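Local atomic coordinates of chitooligosaccharide oxidase (Gibberella zeae, PDB entry 6Y0R), a protein that oxidises the C1 hydroxyl of chitooligosaccharides to lactones, using a bicovalently bound FAD and reducing molecular oxygen to hydrogen peroxide. Residues 110-113 / 114-117; 137-140 / 141-145; 169-172 / 173-177; 255-258 / 259-263; 358-361 / 362-366. All coordinates share one frame; numbering follows the deposited sequence.

Overall arrangement
The five contacts are all local and follow one another along the single chain. Interactions 1, 2 and 3 fall in the FAD-binding PCMH-type region: the turn after strand 108-111, helix 134-145 and the short helix 172-175. Centres of interactions 1 and 2, like those of 2 and 3, lie about 18 Å apart. Interactions 4 and 5 belong to helices 247-260 and 351-367, which accompany the seven-stranded antiparallel sheet; their centres are about 26 Å apart. Interactions 3 and 4 touch, R173 NH1 lying 2.9 Å from P262 O, so this arginine links the FAD-binding region to the end of helix 247-260. Interactions 1 and 5, with centres about 43 Å apart, lie on opposite sides of the chain's centre.

Interaction 1 of 5, residues 110-113 / 114-117; sequences IELD and RMYS
L112 and M115 are the two ends of a type I beta turn, with D113 and R114 at its corners, that leads out of strand 108-111 in the FAD-binding region. The turn is closed by the backbone bond from M115 N to L112 O (3.0 Å). Apolar contact spans the same two residues: methyl CD2 of L112 meets the terminal CE of M115 at 3.7 Å, the methionine being folded back at its last torsion (chi3 -74°). L112 also touches the bound FAD, so the turn contributes to the wall of the cofactor pocket. Charged groups gather on another side. R114 runs alongside D113 and bends at chi2 (-53°), which brings NH2 to D113 OD1 for a salt bridge of 2.8 Å; the carboxylate offers its syn lone pair, and OD1 lies at the edge of the guanidinium, near its plane. Both charges have second partners, D49 for the arginine and R133 for D113 OD2. E111, paired through OE1 with K90, uses the anti lone pair of OE2 to accept D113 N at 3.2 Å. One water bridges the backbone, donating to E111 O at 2.7 Å and accepting from R114 N at 2.9 Å.

Interaction 2 of 5, residues 137-140 / 141-145; sequences VATE and LWNQG
E140 and Q144, one turn apart on helix 134-145, are joined by a side-chain bond as well as a backbone one. Amide NE2 of Q144 donates to E140 OE1 at 2.9 Å and 166°, nearly straight. The carboxylate is met on its anti side, somewhat out of its plane, whereas the oxygen lies close to the plane of the glutamine amide; the two flat groups are turned 67° apart. E140 is bent at chi2 (-70°) while Q144 runs extended beyond CG, which brings OE1 and NE2 together. The amide is gripped further: NE2 also donates to V118 O and OE1 accepts L120 N, which fixes its rotation and ties the helix to strand 118-120. L141 comes second in burial. Its CG sits 3.3 Å from V137 O, and its CD1 lies alongside V137 CG1 at 3.9 Å, both pointing the same way. T139, the third, sets CG2 beside N143 ND2 at 3.6 Å, again pointing the same way, while its OG1 is bonded to G135 O. Regular i to i+4 backbone bonds run beneath. The whole is typical of an amphipathic alpha-helix, with V137 and L141 on strands 118-120 and 125-128 and A138 and W142 against helix 312-320.

Interaction 3 of 5, residues 169-172 / 173-177; sequences GMVA and RKHGL
V171 and H175 make a local N-cap contact across the short helix 172-175, buried in the FAD-binding region between helix 159-165 and strand 182-188. V171 is the N-cap residue, reached through a type I beta turn that starts at G169. Its carbonyl O accepts H175 N at 3.0 Å and a weak bond from K174 N. The side chains repeat this pairing loosely: V171 CG2 approaches the edge of the imidazole, near its plane, at 4.1 Å from H175 CD2. K174 CG lies over one face of that ring, and the F227 ring stacks with the imidazole. At the other end G176 takes a positive phi (95°) as the chain leaves the helix, and its N donates to A172 O at 2.7 Å, a bent bond of 139°. G176 O then turns back, meeting A172 CA in a CH...O contact of 3.4 Å. A water bridges G169 N, at the start of the turn, to G176 O just after the helix. The helix thus holds V171 O and A172 O with its own N-H groups, while R173 N and L177 N find partners outside (T266, D180). R173 ties it to strand 265-272 and to loops through the I265, P262 and G380 carbonyls, and K174 to E264 just before that strand.

Interaction 4 of 5, residues 255-258 / 259-263; sequences QEFG and KGMPA
E256 and K259 lie side by side on helix 247-260, pointing the same way, and meet as a salt bridge. The lysine runs extended beyond CG and places NZ between the two carboxylate oxygens, 3.1 Å from E256 OE1 and 3.3 Å from E256 OE2, each offering its syn lone pair. E256 curls at chi2 (-53°) to bring the carboxylate to this reach. F257 and M261 are set differently, crossing at about a right angle. The sulfur SD of M261 stands 3.7 Å from F257 CE2 and 4.7 Å from the ring centroid, an oblique Met-aromatic contact. The methionine CG sits between its own backbone N and carbonyl carbon (chi1 75°), which turns the extended chain back toward residues 257-258, where SD also reaches G258 CA at 3.7 Å. Backbone bonding weakens toward the end of the helix: K259 N still bonds Q255 O at 3.1 Å, but G260 N to F257 O and M261 N to G258 O are weak. At this last turn K259 has a backbone bond to T382. The F257 ring packs on L293, P295 and L296 of helix 286-300, and K259 touches the loop residues A348 and L402.

Interaction 5 of 5, residues 358-361 / 362-366; sequences VNFV and STTGK
F360 and T364 meet in a CH-pi contact where helix 351-367 widens into a pi-type turn at 362-365. T364 CB lies over one face of the phenyl ring, 3.8 Å from its centroid and offset toward the rim, while methyl CG2 reaches F360 CZ at 3.5 Å. The ring gets there because CG is anti to the backbone N (chi1 -175°), which carries it along the helix. The wide turn appears in the backbone: G365 N, five residues on, donates to F360 O at 2.9 Å and 175°. The same oxygen also accepts T363 N at 3.3 Å, from well above the carbonyl plane. Two hydroxyls fold back onto carbonyls in the turn before. T363 OG1 donates to N359 O at 2.7 Å, with OG1 between the backbone N and the carbonyl carbon (chi1 59°), which points it back at that oxygen. Further out, N359 OD1 is bonded to Q244, and G365 O accepts from W372 NE1. V358 packs on helix 247-260, and F360 and V361 on L428, which sets this part of helix 351-367 between helices 247-260 and 420-433, with V358 and V361 also on Y276 of strand 275-283. The other hydroxyl is that of S362: V358 O is held twice, by S362 N and S362 OG, each at 2.7 Å.

Interaction 1 of 5, residues 110-113 / 114-117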
loop_
_atom_site.group_PDB
_atom_site.type_symbol
_atom_site.label_atom_id
_atom_site.label_comp_id
_atom_site.label_asym_id
_atom_site.label_seq_id
_atom_site.Cartn_x
_atom_site.Cartn_y
_atom_site.Cartn_z
ATOM N N ILE A 110 1.115 18.672 4.807
ATOM C CA ILE A 110 1.212 19.194 3.419
ATOM C C ILE A 110 0.287 18.314 2.585
ATOM O O ILE A 110 0.659 17.139 2.290
ATOM C CB ILE A 110 2.657 19.282 2.931
ATOM C CG1 ILE A 110 3.507 20.147 3.894
ATOM C CG2 ILE A 110 2.695 19.817 1.509
ATOM C CD1 ILE A 110 4.938 20.290 3.513
ATOM N N GLU A 111 -0.895 18.868 2.295
ATOM C CA GLU A 111 -1.935 18.218 1.459
ATOM C C GLU A 111 -1.481 18.308 0.004
ATOM O O GLU A 111 -1.259 19.422 -0.499
ATOM C CB GLU A 111 -3.285 18.891 1.687
ATOM C CG GLU A 111 -4.359 18.384 0.748
ATOM C CD GLU A 111 -4.705 16.920 1.020
ATOM O OE1 GLU A 111 -5.017 16.580 2.204
ATOM O OE2 GLU A 111 -4.562 16.118 0.073
ATOM N N LEU A 112 -1.336 17.193 -0.703
ATOM C CA LEU A 112 -0.803 17.194 -2.097
ATOM C C LEU A 112 -1.896 16.897 -3.147
ATOM O O LEU A 112 -1.541 16.844 -4.318
ATOM C CB LEU A 112 0.352 16.195 -2.248
ATOM C CG LEU A 112 1.561 16.474 -1.357
ATOM C CD1 LEU A 112 2.542 15.323 -1.366
ATOM C CD2 LEU A 112 2.236 17.779 -1.784
ATOM N N ASP A 113 -3.131 16.654 -2.755
ATOM C CA ASP A 113 -4.144 16.130 -3.715
ATOM C C ASP A 113 -4.618 17.220 -4.701
ATOM O O ASP A 113 -5.364 16.827 -5.622
ATOM C CB ASP A 113 -5.322 15.406 -3.066
ATOM C CG ASP A 113 -6.335 16.219 -2.283
ATOM O OD1 ASP A 113 -6.241 17.483 -2.310
ATOM O OD2 ASP A 113 -7.200 15.590 -1.608
ATOM N N ARG A 114 -4.153 18.474 -4.606
ATOM C CA ARG A 114 -4.399 19.464 -5.699
ATOM C C ARG A 114 -3.426 19.235 -6.858
ATOM O O ARG A 114 -3.610 19.824 -7.950
ATOM C CB ARG A 114 -4.280 20.904 -5.185
ATOM C CG ARG A 114 -5.095 21.252 -3.961
ATOM C CD ARG A 114 -6.573 20.939 -4.020
ATOM N NE ARG A 114 -7.320 21.657 -3.004
ATOM C CZ ARG A 114 -7.566 21.202 -1.785
ATOM N NH1 ARG A 114 -8.233 21.951 -0.932
ATOM N NH2 ARG A 114 -7.143 19.999 -1.401
ATOM N N MET A 115 -2.354 18.473 -6.643
ATOM C CA MET A 115 -1.308 18.230 -7.645
ATOM C C MET A 115 -1.422 16.774 -8.124
ATOM O O MET A 115 -0.910 15.865 -7.455
ATOM C CB MET A 115 0.056 18.567 -7.049
ATOM C CG MET A 115 0.287 20.053 -6.983
ATOM S SD MET A 115 1.960 20.402 -6.339
ATOM C CE MET A 115 1.620 19.994 -4.648
ATOM N N TYR A 116 -2.084 16.566 -9.269
ATOM C CA TYR A 116 -2.488 15.209 -9.711
ATOM C C TYR A 116 -2.127 15.029 -11.187
ATOM O O TYR A 116 -2.692 14.149 -11.838
ATOM C CB TYR A 116 -3.958 14.949 -9.374
ATOM C CG TYR A 116 -4.955 15.953 -9.891
ATOM C CD1 TYR A 116 -5.360 15.928 -11.216
ATOM C CD2 TYR A 116 -5.536 16.867 -9.039
ATOM C CE1 TYR A 116 -6.278 16.850 -11.695
ATOM C CE2 TYR A 116 -6.456 17.799 -9.500
ATOM C CZ TYR A 116 -6.824 17.782 -10.827
ATOM O OH TYR A 116 -7.762 18.683 -11.247
ATOM N N SER A 117 -1.125 15.768 -11.677
ATOM C CA SER A 117 -0.676 15.708 -13.087
ATOM C C SER A 117 -0.145 14.316 -13.415
ATOM O O SER A 117 0.666 13.772 -12.630
ATOM C CB SER A 117 0.387 16.761 -13.344
ATOM O OG SER A 117 0.956 16.556 -14.612
HETATM O O HOH W 1 -2.307 19.999 -2.939
#

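Interaction 2 of 5, residues 137-140 / 141-145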
loop_
_atom_site.group_PDB
_atom_site.type_symbol
_atom_site.label_atom_id
_atom_site.label_comp_id
_atom_site.label_asym_id
_atom_site.label_seq_id
_atom_site.Cartn_x
_atom_site.Cartn_y
_atom_site.Cartn_z
ATOM N N VAL A 137 -4.411 7.948 -12.304
ATOM C CA VAL A 137 -3.197 7.416 -12.948
ATOM C C VAL A 137 -3.597 6.449 -14.057
ATOM O O VAL A 137 -3.096 6.588 -15.210
ATOM C CB VAL A 137 -2.277 6.716 -11.943
ATOM C CG1 VAL A 137 -1.144 5.965 -12.626
ATOM C CG2 VAL A 137 -1.729 7.747 -10.975
ATOM N N ALA A 138 -4.423 5.448 -13.714
ATOM C CA ALA A 138 -4.753 4.379 -14.677
ATOM C C ALA A 138 -5.530 4.993 -15.859
ATOM O O ALA A 138 -5.198 4.684 -17.029
ATOM C CB ALA A 138 -5.553 3.286 -14.044
ATOM N N THR A 139 -6.474 5.887 -15.563
ATOM C CA THR A 139 -7.317 6.506 -16.622
ATOM C C THR A 139 -6.418 7.296 -17.579
ATOM O O THR A 139 -6.536 7.173 -18.831
ATOM C CB THR A 139 -8.410 7.378 -16.001
ATOM O OG1 THR A 139 -9.242 6.503 -15.235
ATOM C CG2 THR A 139 -9.257 8.079 -17.041
ATOM N N GLU A 140 -5.532 8.127 -17.036
ATOM C CA GLU A 140 -4.659 9.008 -17.855
ATOM C C GLU A 140 -3.656 8.194 -18.648
ATOM O O GLU A 140 -3.456 8.483 -19.819
ATOM C CB GLU A 140 -3.928 10.050 -17.003
ATOM C CG GLU A 140 -4.848 11.155 -16.528
ATOM C CD GLU A 140 -5.325 12.103 -17.624
ATOM O OE1 GLU A 140 -4.706 12.118 -18.686
ATOM O OE2 GLU A 140 -6.317 12.835 -17.388
ATOM N N LEU A 141 -3.012 7.184 -18.070
ATOM C CA LEU A 141 -2.020 6.421 -18.839
ATOM C C LEU A 141 -2.730 5.638 -19.942
ATOM O O LEU A 141 -2.156 5.468 -21.017
ATOM C CB LEU A 141 -1.221 5.507 -17.909
ATOM C CG LEU A 141 -0.332 6.232 -16.911
ATOM C CD1 LEU A 141 0.418 5.189 -16.079
ATOM C CD2 LEU A 141 0.663 7.188 -17.586
ATOM N N TRP A 142 -3.896 5.097 -19.638
ATOM C CA TRP A 142 -4.698 4.334 -20.624
ATOM C C TRP A 142 -5.077 5.274 -21.776
ATOM O O TRP A 142 -4.833 4.916 -22.943
ATOM C CB TRP A 142 -5.928 3.755 -19.948
ATOM C CG TRP A 142 -6.874 3.077 -20.891
ATOM C CD1 TRP A 142 -8.085 3.566 -21.262
ATOM C CD2 TRP A 142 -6.755 1.773 -21.478
ATOM N NE1 TRP A 142 -8.720 2.668 -22.067
ATOM C CE2 TRP A 142 -7.940 1.551 -22.201
ATOM C CE3 TRP A 142 -5.781 0.777 -21.479
ATOM C CZ2 TRP A 142 -8.127 0.399 -22.959
ATOM C CZ3 TRP A 142 -5.977 -0.374 -22.206
ATOM C CH2 TRP A 142 -7.155 -0.577 -22.919
ATOM N N ASN A 143 -5.619 6.425 -21.456
ATOM C CA ASN A 143 -6.163 7.327 -22.514
ATOM C C ASN A 143 -4.999 7.973 -23.279
ATOM O O ASN A 143 -5.069 8.086 -24.519
ATOM C CB ASN A 143 -7.069 8.380 -21.909
ATOM C CG ASN A 143 -8.380 7.845 -21.375
ATOM O OD1 ASN A 143 -8.827 6.772 -21.763
ATOM N ND2 ASN A 143 -9.064 8.641 -20.579
ATOM N N GLN A 144 -3.911 8.349 -22.623
ATOM C CA GLN A 144 -2.793 9.059 -23.305
ATOM C C GLN A 144 -2.045 8.105 -24.243
ATOM O O GLN A 144 -1.560 8.566 -25.304
ATOM C CB GLN A 144 -1.842 9.711 -22.294
ATOM C CG GLN A 144 -2.422 10.931 -21.595
ATOM C CD GLN A 144 -1.440 11.565 -20.641
ATOM O OE1 GLN A 144 -0.248 11.647 -20.933
ATOM N NE2 GLN A 144 -1.920 11.949 -19.469
ATOM N N GLY A 145 -1.932 6.811 -23.942
ATOM C CA GLY A 145 -1.043 5.937 -24.710
ATOM C C GLY A 145 -1.259 4.462 -24.538
ATOM O O GLY A 145 -0.410 3.698 -25.024
#

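Interaction 3 of 5, residues 169-172 / 173-177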
loop_
_atom_site.group_PDB
_atom_site.type_symbol
_atom_site.label_atom_id
_atom_site.label_comp_id
_atom_site.label_asym_id
_atom_site.label_seq_id
_atom_site.Cartn_x
_atom_site.Cartn_y
_atom_site.Cartn_z
ATOM N N GLY A 169 -0.692 -5.129 -6.604
ATOM C CA GLY A 169 -2.001 -5.313 -7.258
ATOM C C GLY A 169 -2.032 -6.513 -8.177
ATOM O O GLY A 169 -1.177 -7.407 -8.049
ATOM N N MET A 170 -3.002 -6.493 -9.076
ATOM C CA MET A 170 -3.396 -7.693 -9.842
ATOM C C MET A 170 -2.412 -8.057 -10.962
ATOM O O MET A 170 -2.684 -9.070 -11.607
ATOM C CB MET A 170 -4.789 -7.445 -10.436
ATOM C CG MET A 170 -5.828 -7.318 -9.339
ATOM S SD MET A 170 -5.998 -8.935 -8.586
ATOM C CE MET A 170 -6.678 -8.459 -6.994
ATOM N N VAL A 171 -1.369 -7.274 -11.236
ATOM C CA VAL A 171 -0.297 -7.744 -12.146
ATOM C C VAL A 171 1.056 -7.716 -11.449
ATOM O O VAL A 171 2.075 -7.631 -12.168
ATOM C CB VAL A 171 -0.281 -6.974 -13.476
ATOM C CG1 VAL A 171 -1.560 -7.276 -14.259
ATOM C CG2 VAL A 171 -0.038 -5.489 -13.324
ATOM N N ALA A 172 1.097 -7.755 -10.116
ATOM C CA ALA A 172 2.368 -7.660 -9.365
ATOM C C ALA A 172 3.342 -8.769 -9.799
ATOM O O ALA A 172 4.547 -8.516 -9.867
ATOM C CB ALA A 172 2.075 -7.744 -7.880
ATOM N N ARG A 173 2.875 -9.988 -9.971
ATOM C CA ARG A 173 3.831 -11.096 -10.187
ATOM C C ARG A 173 4.434 -10.931 -11.577
ATOM O O ARG A 173 5.552 -11.419 -11.769
ATOM C CB ARG A 173 3.199 -12.458 -9.990
ATOM C CG ARG A 173 2.766 -12.675 -8.546
ATOM C CD ARG A 173 2.274 -14.066 -8.246
ATOM N NE ARG A 173 3.334 -15.077 -8.263
ATOM C CZ ARG A 173 3.596 -15.902 -9.253
ATOM N NH1 ARG A 173 2.919 -15.838 -10.386
ATOM N NH2 ARG A 173 4.555 -16.793 -9.092
ATOM N N LYS A 174 3.779 -10.225 -12.494
ATOM C CA LYS A 174 4.410 -10.000 -13.831
ATOM C C LYS A 174 5.277 -8.745 -13.845
ATOM O O LYS A 174 6.362 -8.763 -14.477
ATOM C CB LYS A 174 3.338 -9.910 -14.904
ATOM C CG LYS A 174 3.872 -9.742 -16.314
ATOM C CD LYS A 174 4.591 -10.988 -16.817
ATOM C CE LYS A 174 5.195 -10.746 -18.186
ATOM N NZ LYS A 174 5.677 -12.017 -18.749
ATOM N N HIS A 175 4.842 -7.665 -13.209
ATOM C CA HIS A 175 5.466 -6.332 -13.403
ATOM C C HIS A 175 6.061 -5.772 -12.103
ATOM O O HIS A 175 6.763 -4.776 -12.171
ATOM C CB HIS A 175 4.484 -5.351 -14.030
ATOM C CG HIS A 175 4.140 -5.688 -15.443
ATOM N ND1 HIS A 175 5.075 -5.613 -16.467
ATOM C CD2 HIS A 175 2.996 -6.143 -15.991
ATOM C CE1 HIS A 175 4.471 -5.990 -17.609
ATOM N NE2 HIS A 175 3.211 -6.350 -17.340
ATOM N N GLY A 176 5.839 -6.435 -10.979
ATOM C CA GLY A 176 6.423 -6.039 -9.693
ATOM C C GLY A 176 5.503 -5.171 -8.876
ATOM O O GLY A 176 4.350 -4.919 -9.290
ATOM N N LEU A 177 6.060 -4.620 -7.806
ATOM C CA LEU A 177 5.387 -3.579 -7.021
ATOM C C LEU A 177 5.432 -2.289 -7.807
ATOM O O LEU A 177 6.235 -2.156 -8.759
ATOM C CB LEU A 177 6.094 -3.380 -5.674
ATOM C CG LEU A 177 6.228 -4.627 -4.814
ATOM C CD1 LEU A 177 7.233 -4.409 -3.676
ATOM C CD2 LEU A 177 4.879 -5.063 -4.300
HETATM O O HOH W 2 1.840 -4.336 -8.229
#

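Interaction 4 of 5, residues 255-258 / 259-263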
loop_
_atom_site.group_PDB
_atom_site.type_symbol
_atom_site.label_atom_id
_atom_site.label_comp_id
_atom_site.label_asym_id
_atom_site.label_seq_id
_atom_site.Cartn_x
_atom_site.Cartn_y
_atom_site.Cartn_z
ATOM N N GLN A 255 -0.956 -22.414 -1.975
ATOM C CA GLN A 255 0.427 -21.933 -1.820
ATOM C C GLN A 255 1.393 -22.674 -2.771
ATOM O O GLN A 255 2.226 -22.018 -3.408
ATOM C CB GLN A 255 0.835 -22.116 -0.368
ATOM C CG GLN A 255 2.327 -21.984 -0.170
ATOM C CD GLN A 255 2.756 -22.338 1.230
ATOM O OE1 GLN A 255 3.097 -23.495 1.542
ATOM N NE2 GLN A 255 2.661 -21.376 2.103
ATOM N N GLU A 256 1.353 -24.004 -2.786
ATOM C CA GLU A 256 2.311 -24.813 -3.596
ATOM C C GLU A 256 2.112 -24.516 -5.075
ATOM O O GLU A 256 3.125 -24.474 -5.812
ATOM C CB GLU A 256 2.127 -26.299 -3.311
ATOM C CG GLU A 256 2.538 -26.661 -1.894
ATOM C CD GLU A 256 3.935 -26.210 -1.522
ATOM O OE1 GLU A 256 4.077 -25.320 -0.673
ATOM O OE2 GLU A 256 4.892 -26.739 -2.095
ATOM N N PHE A 257 0.861 -24.363 -5.537
ATOM C CA PHE A 257 0.578 -23.968 -6.934
ATOM C C PHE A 257 1.234 -22.618 -7.205
ATOM O O PHE A 257 1.862 -22.398 -8.228
ATOM C CB PHE A 257 -0.923 -23.950 -7.212
ATOM C CG PHE A 257 -1.287 -23.520 -8.603
ATOM C CD1 PHE A 257 -1.336 -24.446 -9.644
ATOM C CD2 PHE A 257 -1.608 -22.214 -8.872
ATOM C CE1 PHE A 257 -1.668 -24.042 -10.925
ATOM C CE2 PHE A 257 -1.959 -21.813 -10.151
ATOM C CZ PHE A 257 -2.011 -22.729 -11.178
ATOM N N GLY A 258 1.095 -21.685 -6.265
ATOM C CA GLY A 258 1.636 -20.329 -6.408
ATOM C C GLY A 258 3.134 -20.334 -6.602
ATOM O O GLY A 258 3.621 -19.486 -7.385
ATOM N N LYS A 259 3.854 -21.222 -5.932
ATOM C CA LYS A 259 5.342 -21.264 -6.046
ATOM C C LYS A 259 5.760 -21.449 -7.504
ATOM O O LYS A 259 6.742 -20.830 -7.937
ATOM C CB LYS A 259 5.965 -22.390 -5.226
ATOM C CG LYS A 259 5.820 -22.272 -3.733
ATOM C CD LYS A 259 6.625 -23.394 -3.079
ATOM C CE LYS A 259 6.796 -23.274 -1.587
ATOM N NZ LYS A 259 7.118 -24.590 -0.984
ATOM N N GLY A 260 5.066 -22.304 -8.245
ATOM C CA GLY A 260 5.532 -22.623 -9.599
ATOM C C GLY A 260 4.770 -21.913 -10.708
ATOM O O GLY A 260 5.164 -22.041 -11.875
ATOM N N MET A 261 3.723 -21.164 -10.399
ATOM C CA MET A 261 2.788 -20.721 -11.451
ATOM C C MET A 261 3.441 -19.591 -12.249
ATOM O O MET A 261 4.251 -18.785 -11.782
ATOM C CB MET A 261 1.449 -20.282 -10.868
ATOM C CG MET A 261 1.509 -18.931 -10.191
ATOM S SD MET A 261 -0.087 -18.736 -9.268
ATOM C CE MET A 261 0.188 -17.162 -8.456
ATOM N N PRO A 262 3.059 -19.439 -13.537
ATOM C CA PRO A 262 3.629 -18.392 -14.370
ATOM C C PRO A 262 3.373 -16.983 -13.834
ATOM O O PRO A 262 2.375 -16.766 -13.122
ATOM C CB PRO A 262 2.949 -18.552 -15.739
ATOM C CG PRO A 262 2.430 -19.985 -15.720
ATOM C CD PRO A 262 2.094 -20.273 -14.267
ATOM N N ALA A 263 4.243 -16.063 -14.239
ATOM C CA ALA A 263 4.224 -14.643 -13.839
ATOM C C ALA A 263 2.886 -13.993 -14.244
ATOM O O ALA A 263 2.503 -13.008 -13.605
ATOM C CB ALA A 263 5.395 -13.911 -14.465
#

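Interaction 5 of 5, residues 358-361 / 362-366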
loop_
_atom_site.group_PDB
_atom_site.type_symbol
_atom_site.label_atom_id
_atom_site.label_comp_id
_atom_site.label_asym_id
_atom_site.label_seq_id
_atom_site.Cartn_x
_atom_site.Cartn_y
_atom_site.Cartn_z
ATOM N N VAL A 358 -6.332 -22.428 10.313
ATOM C CA VAL A 358 -7.727 -22.858 10.032
ATOM C C VAL A 358 -8.438 -23.166 11.375
ATOM O O VAL A 358 -9.606 -22.822 11.506
ATOM C CB VAL A 358 -7.718 -24.069 9.086
ATOM C CG1 VAL A 358 -9.080 -24.717 9.054
ATOM C CG2 VAL A 358 -7.245 -23.700 7.678
ATOM N N ASN A 359 -7.738 -23.793 12.326
ATOM C CA ASN A 359 -8.282 -24.052 13.697
ATOM C C ASN A 359 -8.745 -22.736 14.343
ATOM O O ASN A 359 -9.885 -22.682 14.855
ATOM C CB ASN A 359 -7.259 -24.835 14.526
ATOM C CG ASN A 359 -7.132 -26.280 14.069
ATOM O OD1 ASN A 359 -7.853 -26.731 13.161
ATOM N ND2 ASN A 359 -6.233 -27.019 14.700
ATOM N N PHE A 360 -7.947 -21.666 14.270
ATOM C CA PHE A 360 -8.310 -20.340 14.818
ATOM C C PHE A 360 -9.515 -19.802 14.047
ATOM O O PHE A 360 -10.503 -19.335 14.639
ATOM C CB PHE A 360 -7.128 -19.370 14.776
ATOM C CG PHE A 360 -7.431 -18.052 15.437
ATOM C CD1 PHE A 360 -8.184 -17.082 14.782
ATOM C CD2 PHE A 360 -7.042 -17.815 16.748
ATOM C CE1 PHE A 360 -8.501 -15.884 15.405
ATOM C CE2 PHE A 360 -7.342 -16.610 17.358
ATOM C CZ PHE A 360 -8.092 -15.669 16.700
ATOM N N VAL A 361 -9.462 -19.870 12.713
ATOM C CA VAL A 361 -10.555 -19.324 11.870
ATOM C C VAL A 361 -11.864 -20.077 12.171
ATOM O O VAL A 361 -12.910 -19.422 12.209
ATOM C CB VAL A 361 -10.188 -19.437 10.383
ATOM C CG1 VAL A 361 -11.390 -19.231 9.484
ATOM C CG2 VAL A 361 -9.078 -18.453 10.055
ATOM N N SER A 362 -11.783 -21.393 12.359
ATOM C CA SER A 362 -12.949 -22.300 12.525
ATOM C C SER A 362 -13.557 -22.215 13.926
ATOM O O SER A 362 -14.717 -22.647 14.055
ATOM C CB SER A 362 -12.561 -23.728 12.200
ATOM O OG SER A 362 -12.080 -23.788 10.866
ATOM N N THR A 363 -12.855 -21.618 14.890
ATOM C CA THR A 363 -13.275 -21.565 16.315
ATOM C C THR A 363 -13.466 -20.098 16.684
ATOM O O THR A 363 -14.603 -19.638 16.575
ATOM C CB THR A 363 -12.322 -22.350 17.218
ATOM O OG1 THR A 363 -10.984 -21.858 17.156
ATOM C CG2 THR A 363 -12.276 -23.828 16.859
ATOM N N THR A 364 -12.394 -19.395 17.042
ATOM C CA THR A 364 -12.448 -17.956 17.402
ATOM C C THR A 364 -13.012 -17.108 16.249
ATOM O O THR A 364 -13.904 -16.289 16.487
ATOM C CB THR A 364 -11.088 -17.465 17.898
ATOM O OG1 THR A 364 -10.655 -18.408 18.874
ATOM C CG2 THR A 364 -11.128 -16.068 18.478
ATOM N N GLY A 365 -12.564 -17.286 15.006
ATOM C CA GLY A 365 -13.102 -16.498 13.890
ATOM C C GLY A 365 -14.590 -16.720 13.701
ATOM O O GLY A 365 -15.349 -15.740 13.531
ATOM N N LYS A 366 -14.997 -17.995 13.708
ATOM C CA LYS A 366 -16.382 -18.449 13.404
ATOM C C LYS A 366 -17.331 -17.847 14.447
ATOM O O LYS A 366 -18.408 -17.420 14.066
ATOM C CB LYS A 366 -16.421 -19.986 13.385
ATOM C CG LYS A 366 -17.787 -20.637 13.176
ATOM C CD LYS A 366 -17.822 -22.090 13.634
ATOM C CE LYS A 366 -19.186 -22.742 13.527
ATOM N NZ LYS A 366 -19.357 -23.381 12.204
#